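Local coordinates for protein putative metal-dependent hydrolase (Parabacteroides distasonis ATCC 8503, PDB 3KL7) that probably acts as a zinc-dependent hydrolase of the metallo-beta-lactamase superfamily, holding two zinc ions side by side in one site, at residues 147-152 / 156-161; 47-52 / 120-125; 192-197 / 219-224; 161-166 / 179-184; 70-73 / 77-80. All blocks are in the same frame, centred on the assembly; numbering follows the deposited sequence.

Contact 1 of 5, residues 147-152 / 156-161; sequences GYILTF and RVYIAG
Tyr148 faces Ile159, and Leu150 faces Val157, as the hydrogen-bonded pairs of an antiparallel beta hairpin (147-152 with 156-161) inside one sheet of the metallo-beta-lactamase fold. Each pair closes with two backbone bonds; that from Leu150 N to Val157 O is 2.8 Å long and nearly straight at 174°. On the face carrying Ile149, Thr151, Arg156 and Tyr158, the Arg156 chain bends at chi3 (58°), which folds its guanidinium back over the neighbouring strand. One face of that group rests on Ile149 CG2, 3.4 Å from the guanidinium plane and toward its rim. Arg156 NH1 also makes a weak bond of 3.4 Å to Thr151 OG1, but its stronger partner is the carboxylate of Glu125, a salt bridge. On the other face, which also carries Tyr148, the contacts between the strands are apolar: Leu150 CD1 crosses Ile159 CD1 at 3.7 Å, and Val157 CG2 lies at the ring edge of Phe152. The Tyr148 ring leads away from the hairpin, and its OH bonds the Ile71 backbone oxygen. A chi1 of 170° swings the Tyr158 ring along its own strand toward Ala160, where the ring edge meets a backbone oxygen, Tyr158 CD1 standing 3.6 Å from Tyr148 O.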
# COMPACT_ATOMS: atom_id res chain seq x y z
N GLY A 147 4.59 -5.34 -3.31
CA GLY A 147 4.45 -4.16 -2.45
C GLY A 147 5.13 -3.03 -3.23
O GLY A 147 5.83 -3.31 -4.21
N TYR A 148 4.92 -1.77 -2.80
CA TYR A 148 5.55 -0.58 -3.45
C TYR A 148 6.15 0.37 -2.44
O TYR A 148 5.60 0.58 -1.39
CB TYR A 148 4.52 0.20 -4.28
CG TYR A 148 3.92 -0.61 -5.35
CD1 TYR A 148 4.68 -1.02 -6.44
CD2 TYR A 148 2.59 -1.01 -5.29
CE1 TYR A 148 4.13 -1.78 -7.44
CE2 TYR A 148 2.04 -1.77 -6.27
CZ TYR A 148 2.81 -2.17 -7.35
OH TYR A 148 2.26 -2.95 -8.34
N ILE A 149 7.31 0.94 -2.78
CA ILE A 149 7.87 2.05 -2.04
C ILE A 149 7.73 3.25 -2.95
O ILE A 149 8.25 3.25 -4.08
CB ILE A 149 9.38 1.84 -1.68
CG1 ILE A 149 9.62 0.49 -1.03
CG2 ILE A 149 9.87 2.95 -0.76
CD1 ILE A 149 11.11 0.21 -0.78
N LEU A 150 7.04 4.27 -2.47
CA LEU A 150 6.78 5.47 -3.21
C LEU A 150 7.55 6.56 -2.58
O LEU A 150 7.43 6.80 -1.37
CB LEU A 150 5.29 5.80 -3.15
CG LEU A 150 4.41 4.66 -3.58
CD1 LEU A 150 2.94 5.03 -3.41
CD2 LEU A 150 4.73 4.31 -5.03
N THR A 151 8.37 7.24 -3.37
CA THR A 151 9.20 8.30 -2.84
C THR A 151 8.76 9.66 -3.42
O THR A 151 8.72 9.84 -4.61
CB THR A 151 10.70 8.05 -3.16
OG1 THR A 151 11.09 6.74 -2.67
CG2 THR A 151 11.59 9.14 -2.50
N PHE A 152 8.39 10.59 -2.52
CA PHE A 152 8.05 11.95 -2.89
C PHE A 152 9.07 12.89 -2.23
O PHE A 152 9.07 13.04 -1.02
CB PHE A 152 6.66 12.32 -2.36
CG PHE A 152 5.58 11.30 -2.66
CD1 PHE A 152 5.37 10.22 -1.80
CD2 PHE A 152 4.78 11.43 -3.77
CE1 PHE A 152 4.36 9.28 -2.07
CE2 PHE A 152 3.77 10.49 -4.05
CZ PHE A 152 3.56 9.43 -3.20
N ARG A 156 9.57 8.62 1.99
CA ARG A 156 9.37 7.24 1.50
C ARG A 156 8.19 6.55 2.17
O ARG A 156 8.15 6.40 3.37
CB ARG A 156 10.66 6.40 1.67
CG ARG A 156 11.80 6.89 0.73
CD ARG A 156 13.21 6.40 1.13
NE ARG A 156 13.36 4.94 1.21
CZ ARG A 156 13.33 4.10 0.17
NH1 ARG A 156 13.12 4.55 -1.06
NH2 ARG A 156 13.51 2.81 0.35
N VAL A 157 7.23 6.14 1.36
CA VAL A 157 6.00 5.51 1.85
C VAL A 157 5.98 4.09 1.34
O VAL A 157 5.99 3.87 0.13
CB VAL A 157 4.75 6.25 1.32
CG1 VAL A 157 3.45 5.60 1.85
CG2 VAL A 157 4.81 7.73 1.69
N TYR A 158 5.99 3.13 2.26
CA TYR A 158 5.96 1.70 1.90
C TYR A 158 4.55 1.17 2.02
O TYR A 158 3.97 1.19 3.10
CB TYR A 158 6.91 0.92 2.82
CG TYR A 158 6.81 -0.60 2.72
CD1 TYR A 158 6.68 -1.23 1.50
CD2 TYR A 158 6.88 -1.38 3.86
CE1 TYR A 158 6.60 -2.63 1.42
CE2 TYR A 158 6.78 -2.79 3.78
CZ TYR A 158 6.65 -3.40 2.56
OH TYR A 158 6.56 -4.78 2.48
N ILE A 159 3.97 0.76 0.90
CA ILE A 159 2.67 0.09 0.91
C ILE A 159 2.90 -1.42 0.64
O ILE A 159 3.23 -1.82 -0.46
CB ILE A 159 1.72 0.71 -0.16
CG1 ILE A 159 1.49 2.23 0.16
CG2 ILE A 159 0.37 -0.09 -0.21
CD1 ILE A 159 0.98 3.01 -0.98
N ALA A 160 2.74 -2.24 1.68
CA ALA A 160 3.16 -3.64 1.60
C ALA A 160 2.26 -4.49 0.70
O ALA A 160 2.70 -5.47 0.15
CB ALA A 160 3.25 -4.27 2.98
N GLY A 161 1.02 -4.09 0.52
CA GLY A 161 0.06 -4.98 -0.14
C GLY A 161 -0.25 -6.17 0.79
O GLY A 161 -0.28 -6.00 2.01

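Contact 2 of 5, residues 47-52 / 120-125; sequences HSIQVD and SYMKIE
His47 lays its imidazole flat over the ring of Tyr121 in a face-to-face stack, centroids 3.6 Å apart and planes only 4° from parallel. The stack joins the two beta sheets of the metallo-beta-lactamase sandwich: His47 begins strand 47-51 of one, and Tyr121 stands just ahead of strand 123-128 of the other. The overlap is deep, with His47 CD2 above the middle of the phenol ring and Tyr121 CE2 above the middle of the imidazole. The shortest atom pair is His47 NE2 to Tyr121 CD2 at 3.4 Å. Tyr121 reaches this position with CG lodged between its backbone N and carbonyl carbon (chi1 59°), the crowded position for a side chain. Two residues along strand 47-51, Ile49 also points toward the second sheet. Ile49 CD1 meets the Tyr121 ring at its edge, 4.4 Å from CE1. Ile68 touches Ile49, Tyr121 and selenomethionine Met122 alike, and Phe152 packs on Ile49 and Met122, so apolar side chains of both sheets meet here. The Met122 chain runs extended until it bends at chi3 (74°); the Ile49 side chain runs antiparallel alongside it, bringing Ile49 CD1 to 3.8 Å from Met122 SE.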
# COMPACT_ATOMS: atom_id res chain seq x y z
N HIS A 47 -1.25 16.23 -7.66
CA HIS A 47 -1.42 14.97 -8.36
C HIS A 47 -2.18 14.04 -7.46
O HIS A 47 -1.97 14.04 -6.23
CB HIS A 47 -0.05 14.35 -8.70
CG HIS A 47 0.81 15.21 -9.56
ND1 HIS A 47 0.53 15.43 -10.90
CD2 HIS A 47 1.93 15.91 -9.29
CE1 HIS A 47 1.44 16.24 -11.40
NE2 HIS A 47 2.30 16.55 -10.44
N SER A 48 -3.07 13.23 -8.05
CA SER A 48 -3.89 12.30 -7.28
C SER A 48 -3.52 10.85 -7.63
O SER A 48 -3.49 10.47 -8.80
CB SER A 48 -5.35 12.55 -7.55
OG SER A 48 -6.15 11.66 -6.81
N ILE A 49 -3.23 10.05 -6.60
CA ILE A 49 -2.78 8.67 -6.77
C ILE A 49 -3.71 7.74 -6.03
O ILE A 49 -3.89 7.86 -4.83
CB ILE A 49 -1.39 8.48 -6.20
CG1 ILE A 49 -0.36 9.35 -6.96
CG2 ILE A 49 -1.00 6.97 -6.25
CD1 ILE A 49 0.54 10.19 -6.05
N GLN A 50 -4.31 6.80 -6.75
CA GLN A 50 -5.15 5.81 -6.12
C GLN A 50 -4.40 4.50 -6.03
O GLN A 50 -3.77 4.06 -7.00
CB GLN A 50 -6.43 5.60 -6.91
CG GLN A 50 -7.32 6.84 -7.00
CD GLN A 50 -8.11 7.10 -5.72
OE1 GLN A 50 -8.03 6.34 -4.76
NE2 GLN A 50 -8.89 8.19 -5.72
N VAL A 51 -4.48 3.89 -4.84
CA VAL A 51 -3.91 2.58 -4.60
C VAL A 51 -5.02 1.54 -4.38
O VAL A 51 -5.90 1.73 -3.52
CB VAL A 51 -3.03 2.60 -3.34
CG1 VAL A 51 -2.36 1.22 -3.10
CG2 VAL A 51 -2.01 3.71 -3.44
N ASP A 52 -4.97 0.45 -5.14
CA ASP A 52 -5.94 -0.66 -5.00
C ASP A 52 -7.38 -0.15 -4.81
O ASP A 52 -8.07 -0.54 -3.85
CB ASP A 52 -5.55 -1.58 -3.84
CG ASP A 52 -4.18 -2.31 -4.06
OD1 ASP A 52 -3.66 -2.32 -5.20
OD2 ASP A 52 -3.63 -2.88 -3.06
N SER A 120 8.10 11.99 -12.67
CA SER A 120 9.10 12.91 -12.15
C SER A 120 8.88 13.28 -10.69
O SER A 120 9.82 13.70 -10.03
CB SER A 120 9.16 14.17 -12.99
OG SER A 120 7.97 14.92 -12.84
N TYR A 121 7.65 13.12 -10.20
CA TYR A 121 7.30 13.53 -8.83
C TYR A 121 7.14 12.34 -7.87
O TYR A 121 6.83 12.54 -6.70
CB TYR A 121 6.01 14.38 -8.83
CG TYR A 121 4.80 13.69 -9.42
CD1 TYR A 121 4.03 12.82 -8.65
CD2 TYR A 121 4.41 13.93 -10.74
CE1 TYR A 121 2.89 12.17 -9.19
CE2 TYR A 121 3.26 13.30 -11.29
CZ TYR A 121 2.52 12.42 -10.51
OH TYR A 121 1.40 11.79 -11.04
N MSE A 122 7.34 11.13 -8.37
CA MSE A 122 7.14 9.94 -7.53
C MSE A 122 7.88 8.75 -8.05
O MSE A 122 7.50 8.16 -9.07
CB MSE A 122 5.65 9.60 -7.44
CG MSE A 122 5.38 8.39 -6.54
SE MSE A 122 3.56 7.89 -6.48
CE MSE A 122 3.44 7.09 -8.21
N LYS A 123 8.96 8.37 -7.34
CA LYS A 123 9.73 7.19 -7.69
C LYS A 123 9.01 6.01 -7.13
O LYS A 123 8.47 6.07 -6.03
CB LYS A 123 11.16 7.28 -7.10
CG LYS A 123 11.99 6.01 -7.29
CD LYS A 123 13.45 6.21 -6.87
CE LYS A 123 13.59 6.24 -5.35
NZ LYS A 123 15.01 6.17 -4.91
N ILE A 124 8.97 4.92 -7.90
CA ILE A 124 8.33 3.68 -7.45
C ILE A 124 9.34 2.56 -7.43
O ILE A 124 10.09 2.37 -8.37
CB ILE A 124 7.17 3.22 -8.40
CG1 ILE A 124 6.22 4.36 -8.73
CG2 ILE A 124 6.39 2.11 -7.77
CD1 ILE A 124 5.14 3.98 -9.78
N GLU A 125 9.34 1.80 -6.34
CA GLU A 125 10.08 0.55 -6.29
C GLU A 125 9.12 -0.56 -5.95
O GLU A 125 8.34 -0.44 -5.03
CB GLU A 125 11.23 0.65 -5.25
CG GLU A 125 12.14 1.86 -5.49
CD GLU A 125 13.03 2.17 -4.31
OE1 GLU A 125 14.08 1.50 -4.16
OE2 GLU A 125 12.70 3.13 -3.55

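Contact 3 of 5, residues 192-197 / 219-224; sequences QAAKAA and KDALKD
The flat group that Ala194 brings to Leu222 is a peptide, for the side chains that meet here are aliphatic and no ring takes part. Leu222 CD2 approaches the carbonyl end of that peptide from off its plane, 3.6 Å from Ala194 O, as a plain van der Waals contact. The rest is methyl against methyl. Ala194 and Ala197 are three residues apart, so both face the same side of helix 190-200, and the forked end of Leu222 straddles them. Leu222 CD2 sits 3.8 Å from Ala194 CB, and Leu222 CD1 equally far, 3.8 Å, from Ala197 CB. With CG anti to its carbonyl carbon (chi1 -72°) and chi2 extended, Leu222 holds both branches out toward the helix. Ala221 adds a smaller touch at the margin, its CB 4.0 Å from Ala194 CB. The small alanines let the chains come close, with CA of Ala194 and CA of Leu222 6.1 Å apart. Leu222 is also where the short helix 217-221 gives out: its backbone leaves helical angles, and its N makes a weak bond of 3.4 Å to Lys219 O. The contact thus sets the end of one helix against the flank of another, away from the zinc site. Both helices lie beside the sheet that holds strands 204-208 and 228-229: Leu205 touches Ala197 and Leu222 together, Val229 packs on Leu222, and Val190, from the beginning of helix 190-200, covers Ala221.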
# COMPACT_ATOMS: atom_id res chain seq x y z
N GLN A 192 3.04 -10.89 14.18
CA GLN A 192 3.79 -10.89 12.92
C GLN A 192 4.04 -9.50 12.43
O GLN A 192 5.14 -9.20 12.01
CB GLN A 192 3.03 -11.64 11.85
CG GLN A 192 3.31 -13.08 11.77
CD GLN A 192 2.46 -13.74 10.71
OE1 GLN A 192 1.34 -13.35 10.51
NE2 GLN A 192 3.01 -14.73 10.04
N ALA A 193 3.00 -8.67 12.46
CA ALA A 193 3.11 -7.27 12.08
C ALA A 193 4.16 -6.54 12.93
O ALA A 193 4.96 -5.76 12.41
CB ALA A 193 1.77 -6.59 12.22
N ALA A 194 4.15 -6.79 14.24
CA ALA A 194 5.12 -6.17 15.14
C ALA A 194 6.55 -6.60 14.77
O ALA A 194 7.46 -5.78 14.70
CB ALA A 194 4.81 -6.53 16.61
N LYS A 195 6.73 -7.90 14.53
CA LYS A 195 7.99 -8.45 14.09
C LYS A 195 8.40 -7.82 12.74
O LYS A 195 9.54 -7.40 12.57
CB LYS A 195 7.89 -9.98 14.00
CG LYS A 195 9.10 -10.67 13.42
CD LYS A 195 9.11 -12.20 13.74
CE LYS A 195 10.23 -12.95 12.90
NZ LYS A 195 10.09 -12.74 11.38
N ALA A 196 7.46 -7.72 11.81
CA ALA A 196 7.71 -7.06 10.52
C ALA A 196 8.16 -5.61 10.72
O ALA A 196 9.18 -5.19 10.19
CB ALA A 196 6.44 -7.13 9.63
N ALA A 197 7.38 -4.84 11.49
CA ALA A 197 7.71 -3.46 11.78
C ALA A 197 9.15 -3.32 12.35
O ALA A 197 9.91 -2.39 11.93
CB ALA A 197 6.71 -2.88 12.75
N LYS A 219 -0.34 -1.35 18.97
CA LYS A 219 0.29 -0.24 19.72
C LYS A 219 0.99 -0.78 20.93
O LYS A 219 2.09 -0.39 21.22
CB LYS A 219 -0.73 0.83 20.16
CG LYS A 219 -1.47 1.47 19.04
CD LYS A 219 -2.36 2.61 19.52
CE LYS A 219 -1.67 3.95 19.38
NZ LYS A 219 -2.67 5.04 19.31
N ASP A 220 0.31 -1.68 21.64
CA ASP A 220 0.89 -2.30 22.83
C ASP A 220 2.09 -3.14 22.43
O ASP A 220 3.14 -3.04 23.04
CB ASP A 220 -0.14 -3.20 23.56
CG ASP A 220 -1.32 -2.40 24.16
OD1 ASP A 220 -1.19 -1.15 24.33
OD2 ASP A 220 -2.38 -3.03 24.47
N ALA A 221 1.92 -3.95 21.40
CA ALA A 221 2.97 -4.86 20.95
C ALA A 221 4.24 -4.11 20.54
O ALA A 221 5.33 -4.64 20.65
CB ALA A 221 2.46 -5.73 19.80
N LEU A 222 4.09 -2.86 20.06
CA LEU A 222 5.24 -2.05 19.61
C LEU A 222 5.57 -0.91 20.60
O LEU A 222 6.28 0.04 20.26
CB LEU A 222 4.99 -1.49 18.20
CG LEU A 222 5.05 -2.53 17.07
CD1 LEU A 222 4.57 -1.94 15.75
CD2 LEU A 222 6.49 -3.11 16.93
N LYS A 223 5.03 -1.01 21.82
CA LYS A 223 5.36 -0.10 22.91
C LYS A 223 6.87 -0.03 23.01
O LYS A 223 7.55 -1.06 22.98
CB LYS A 223 4.77 -0.63 24.25
CG LYS A 223 5.18 0.16 25.51
N ASP A 224 7.40 1.19 23.10
CA ASP A 224 8.85 1.41 23.27
C ASP A 224 9.68 1.15 22.00
O ASP A 224 10.89 1.29 22.03
CB ASP A 224 9.41 0.58 24.45
CG ASP A 224 8.82 1.02 25.82
OD1 ASP A 224 8.02 2.00 25.87
OD2 ASP A 224 9.16 0.39 26.84

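Contact 4 of 5, residues 161-166 / 179-184; sequences GDTEDI and FLPVNQ. With ZN (zinc ion), chain C; ZN (zinc ion), chain D.
Gly161 opens the loop by pressing its carbonyl oxygen against the ring of Pro181, with O 3.0 Å from CG and 3.4 Å from both CB and CD. Its positive phi (70°) turns the chain off the end of strand 155-159. Asp162 follows with CB directed away from strand 177-181, toward the metals. Its OD2 bridges the pair as a single atom, 2.1 Å from the zinc ion of chain D and 2.3 Å from that of chain C, while OD1 lies over Pro181 CB at the wider spacing of 4.2 Å. Thr163 comes across the same proline, CG2 4.0 Å from Pro181 CG, so the ring is met by three consecutive residues. Glu164 reaches the far end of 179-184 through a water, which lies between its OE2 and Gln184 NE2 and accepts from the amide. Asp165 centres an inverse gamma turn, closed by Ile166 N to Glu164 O at 2.7 Å, and its carboxylate forms a salt bridge to Lys195. His73, His75 and His140 also bind the chain C zinc, and Asp77, His78 and His209 the chain D zinc. A second bridge, a water, joins the metals opposite Asp162 OD2; two zinc ions would lower its pKa, consistent with the metal-bound hydroxide nucleophile expected of this superfamily.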
# COMPACT_ATOMS: atom_id res chain seq x y z
N GLY A 161 1.02 -4.09 0.52
CA GLY A 161 0.06 -4.98 -0.14
C GLY A 161 -0.25 -6.17 0.79
O GLY A 161 -0.28 -6.00 2.01
N ASP A 162 -0.48 -7.36 0.22
CA ASP A 162 -0.79 -8.56 1.03
C ASP A 162 0.43 -9.47 1.19
O ASP A 162 0.92 -10.04 0.23
CB ASP A 162 -1.98 -9.33 0.43
CG ASP A 162 -3.33 -8.63 0.68
OD1 ASP A 162 -3.34 -7.57 1.38
OD2 ASP A 162 -4.36 -9.14 0.21
N THR A 163 0.92 -9.58 2.43
CA THR A 163 2.16 -10.29 2.72
C THR A 163 2.21 -10.75 4.18
O THR A 163 1.40 -10.36 4.99
CB THR A 163 3.37 -9.38 2.45
OG1 THR A 163 4.60 -10.09 2.70
CG2 THR A 163 3.29 -8.12 3.33
N GLU A 164 3.15 -11.61 4.49
CA GLU A 164 3.45 -11.93 5.87
C GLU A 164 4.79 -11.27 6.23
O GLU A 164 5.32 -10.46 5.44
CB GLU A 164 3.45 -13.47 6.10
CG GLU A 164 2.02 -14.02 6.41
CD GLU A 164 1.96 -15.53 6.56
OE1 GLU A 164 2.04 -16.23 5.52
OE2 GLU A 164 1.81 -16.01 7.72
N ASP A 165 5.33 -11.59 7.40
CA ASP A 165 6.58 -10.96 7.85
C ASP A 165 7.77 -11.58 7.14
O ASP A 165 8.56 -12.32 7.73
CB ASP A 165 6.74 -11.09 9.37
CG ASP A 165 6.61 -12.54 9.86
OD1 ASP A 165 5.72 -13.26 9.36
OD2 ASP A 165 7.38 -12.95 10.76
N ILE A 166 7.90 -11.27 5.86
CA ILE A 166 8.90 -11.89 5.01
C ILE A 166 10.29 -11.34 5.31
O ILE A 166 10.42 -10.20 5.77
CB ILE A 166 8.55 -11.72 3.52
CG1 ILE A 166 8.46 -10.21 3.14
CG2 ILE A 166 7.27 -12.42 3.21
CD1 ILE A 166 8.38 -9.98 1.64
N PHE A 179 2.56 1.00 5.53
CA PHE A 179 1.31 0.34 5.68
C PHE A 179 1.55 -1.15 5.64
O PHE A 179 2.01 -1.68 4.64
CB PHE A 179 0.34 0.76 4.55
CG PHE A 179 -0.02 2.23 4.58
CD1 PHE A 179 0.85 3.19 4.06
CD2 PHE A 179 -1.21 2.65 5.13
CE1 PHE A 179 0.53 4.52 4.10
CE2 PHE A 179 -1.52 3.99 5.18
CZ PHE A 179 -0.66 4.92 4.67
N LEU A 180 1.23 -1.83 6.75
CA LEU A 180 1.32 -3.30 6.84
C LEU A 180 -0.06 -3.91 7.04
O LEU A 180 -0.89 -3.36 7.80
CB LEU A 180 2.22 -3.70 8.01
CG LEU A 180 3.66 -3.24 7.87
CD1 LEU A 180 4.50 -3.62 9.13
CD2 LEU A 180 4.27 -3.82 6.58
N PRO A 181 -0.33 -5.05 6.35
CA PRO A 181 -1.61 -5.78 6.41
C PRO A 181 -1.71 -6.73 7.59
O PRO A 181 -0.82 -7.55 7.79
CB PRO A 181 -1.61 -6.59 5.11
CG PRO A 181 -0.20 -6.84 4.86
CD PRO A 181 0.52 -5.58 5.27
N VAL A 182 -2.82 -6.65 8.33
CA VAL A 182 -2.96 -7.37 9.57
C VAL A 182 -4.35 -8.03 9.67
O VAL A 182 -5.20 -7.63 10.50
CB VAL A 182 -2.74 -6.40 10.80
CG1 VAL A 182 -2.56 -7.19 12.07
CG2 VAL A 182 -1.52 -5.42 10.55
N ASN A 183 -4.60 -9.03 8.82
CA ASN A 183 -5.79 -9.84 8.95
C ASN A 183 -5.49 -11.32 8.74
O ASN A 183 -4.46 -11.66 8.20
CB ASN A 183 -6.93 -9.36 8.02
CG ASN A 183 -6.67 -9.63 6.56
OD1 ASN A 183 -5.52 -9.70 6.11
ND2 ASN A 183 -7.72 -9.77 5.80
N GLN A 184 -6.40 -12.18 9.20
CA GLN A 184 -6.19 -13.59 9.11
C GLN A 184 -7.32 -14.29 8.34
O GLN A 184 -8.47 -13.87 8.40
CB GLN A 184 -6.06 -14.18 10.52
CG GLN A 184 -4.68 -13.90 11.14
CD GLN A 184 -3.56 -14.70 10.48
OE1 GLN A 184 -3.43 -15.92 10.73
NE2 GLN A 184 -2.75 -14.05 9.63
ZN ZN C . -4.85 -10.72 -1.39
ZN ZN D . -6.36 -8.55 0.31
O HOH W 1 -0.17 -15.34 9.71
O HOH W 2 -6.71 -9.91 -1.22

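Contact 5 of 5, residues 70-73 / 77-80; sequences LITH and DHLD. With ZN (zinc ion), chain D; ZN (zinc ion), chain C.
His73 drives the CE1 corner of its imidazole onto the middle of the His78 ring, 3.2 Å above its plane, although the two rings bind different zinc ions. Their planes stand at 45°, and the closest pair is His73 CE1 to His78 CD2 at 3.3 Å. His73 NE2 ligates the zinc of chain C, and His78 NE2 that of chain D, each at 2.3 Å. The other ring nitrogens are held from behind. His73 ND1 donates to Thr72 OG1 over 3.0 Å, and the carboxylate of Asp52 takes both the Thr72 hydroxyl and His78 ND1 as partners, a second shell that fixes how both rings are turned. Asp77 adds OD2 to the chain D zinc at a longer 2.5 Å, while its OD1 accepts from the water shared by the metals. Beneath the histidines, Ile71 and Leu79 cross at about a right angle, CG2 to CD1 4.1 Å. Asp80 then serves as N-cap of helix 81-87. A beta strand running into a loop that carries His73, His75, Asp77 and His78 is the HxHxDH signature of the metallo-beta-lactamase fold, which supplies ligands to both zincs of its binuclear site.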
# COMPACT_ATOMS: atom_id res chain seq x y z
N LEU A 70 -2.20 2.59 -8.76
CA LEU A 70 -1.28 1.53 -8.37
C LEU A 70 -2.07 0.28 -7.98
O LEU A 70 -2.91 0.34 -7.08
CB LEU A 70 -0.49 1.96 -7.13
CG LEU A 70 0.93 2.38 -7.25
CD1 LEU A 70 1.75 1.30 -7.99
CD2 LEU A 70 1.02 3.71 -7.94
N ILE A 71 -1.80 -0.85 -8.61
CA ILE A 71 -2.37 -2.12 -8.16
C ILE A 71 -1.29 -3.04 -7.59
O ILE A 71 -0.29 -3.34 -8.27
CB ILE A 71 -3.09 -2.87 -9.29
CG1 ILE A 71 -4.08 -1.95 -9.99
CG2 ILE A 71 -3.79 -4.12 -8.73
CD1 ILE A 71 -5.04 -1.25 -9.04
N THR A 72 -1.49 -3.50 -6.35
CA THR A 72 -0.53 -4.44 -5.70
C THR A 72 -0.69 -5.89 -6.22
O THR A 72 0.31 -6.58 -6.49
CB THR A 72 -0.71 -4.46 -4.19
OG1 THR A 72 -2.07 -4.81 -3.87
CG2 THR A 72 -0.38 -3.10 -3.58
N HIS A 73 -1.93 -6.36 -6.34
CA HIS A 73 -2.19 -7.71 -6.87
C HIS A 73 -3.64 -7.88 -7.26
O HIS A 73 -4.45 -6.98 -7.07
CB HIS A 73 -1.74 -8.81 -5.87
CG HIS A 73 -2.52 -8.84 -4.59
ND1 HIS A 73 -2.52 -7.79 -3.69
CD2 HIS A 73 -3.30 -9.80 -4.05
CE1 HIS A 73 -3.28 -8.11 -2.66
NE2 HIS A 73 -3.77 -9.32 -2.85
N ASP A 77 -10.58 -7.71 -3.69
CA ASP A 77 -10.56 -6.65 -2.69
C ASP A 77 -9.35 -5.68 -2.90
O ASP A 77 -8.98 -4.90 -2.00
CB ASP A 77 -10.56 -7.23 -1.26
CG ASP A 77 -9.34 -8.11 -0.97
OD1 ASP A 77 -9.01 -8.98 -1.80
OD2 ASP A 77 -8.73 -7.94 0.09
N HIS A 78 -8.76 -5.74 -4.10
CA HIS A 78 -7.62 -4.86 -4.50
C HIS A 78 -7.73 -4.40 -5.97
O HIS A 78 -7.46 -3.23 -6.29
CB HIS A 78 -6.30 -5.61 -4.32
CG HIS A 78 -5.97 -5.91 -2.90
ND1 HIS A 78 -5.15 -5.10 -2.15
CD2 HIS A 78 -6.34 -6.93 -2.09
CE1 HIS A 78 -5.04 -5.60 -0.93
NE2 HIS A 78 -5.75 -6.71 -0.87
N LEU A 79 -8.10 -5.34 -6.86
CA LEU A 79 -8.23 -5.07 -8.29
C LEU A 79 -9.69 -5.04 -8.65
O LEU A 79 -10.37 -6.05 -8.60
CB LEU A 79 -7.48 -6.14 -9.13
CG LEU A 79 -7.60 -6.04 -10.67
CD1 LEU A 79 -7.09 -4.71 -11.16
CD2 LEU A 79 -6.85 -7.19 -11.36
N ASP A 80 -10.17 -3.86 -9.02
CA ASP A 80 -11.55 -3.67 -9.38
C ASP A 80 -11.66 -2.72 -10.57
O ASP A 80 -11.47 -1.51 -10.42
CB ASP A 80 -12.33 -3.12 -8.19
CG ASP A 80 -13.78 -2.92 -8.48
OD1 ASP A 80 -14.21 -3.27 -9.61
OD2 ASP A 80 -14.49 -2.42 -7.60
ZN ZN D . -6.36 -8.55 0.31
ZN ZN C . -4.85 -10.72 -1.39
O HOH W 2 -6.71 -9.91 -1.22

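Overall arrangement
Contacts 4 and 5 face each other across the two zinc ions, their centres about 14 Å apart, and share both metals and the bridging water. Contact 1 lies beside both: it shares Gly161 with contact 4, and Tyr148 CE2 packs 3.5 Å from Leu70 CD1 of contact 5. Contact 2, away from the metals, joins contact 1 in one sheet through Ile149 N and Glu125 O (2.8 Å), and contact 5 in the other through Gln50 O and Leu70 N (2.8 Å). Contact 5 is nested within the loop that contact 2 closes. Contact 3 is outlying, its centre about 26 Å from that of contact 5, but Gln192 NE2 ties it to Glu164 OE2 of contact 4 at 2.9 Å.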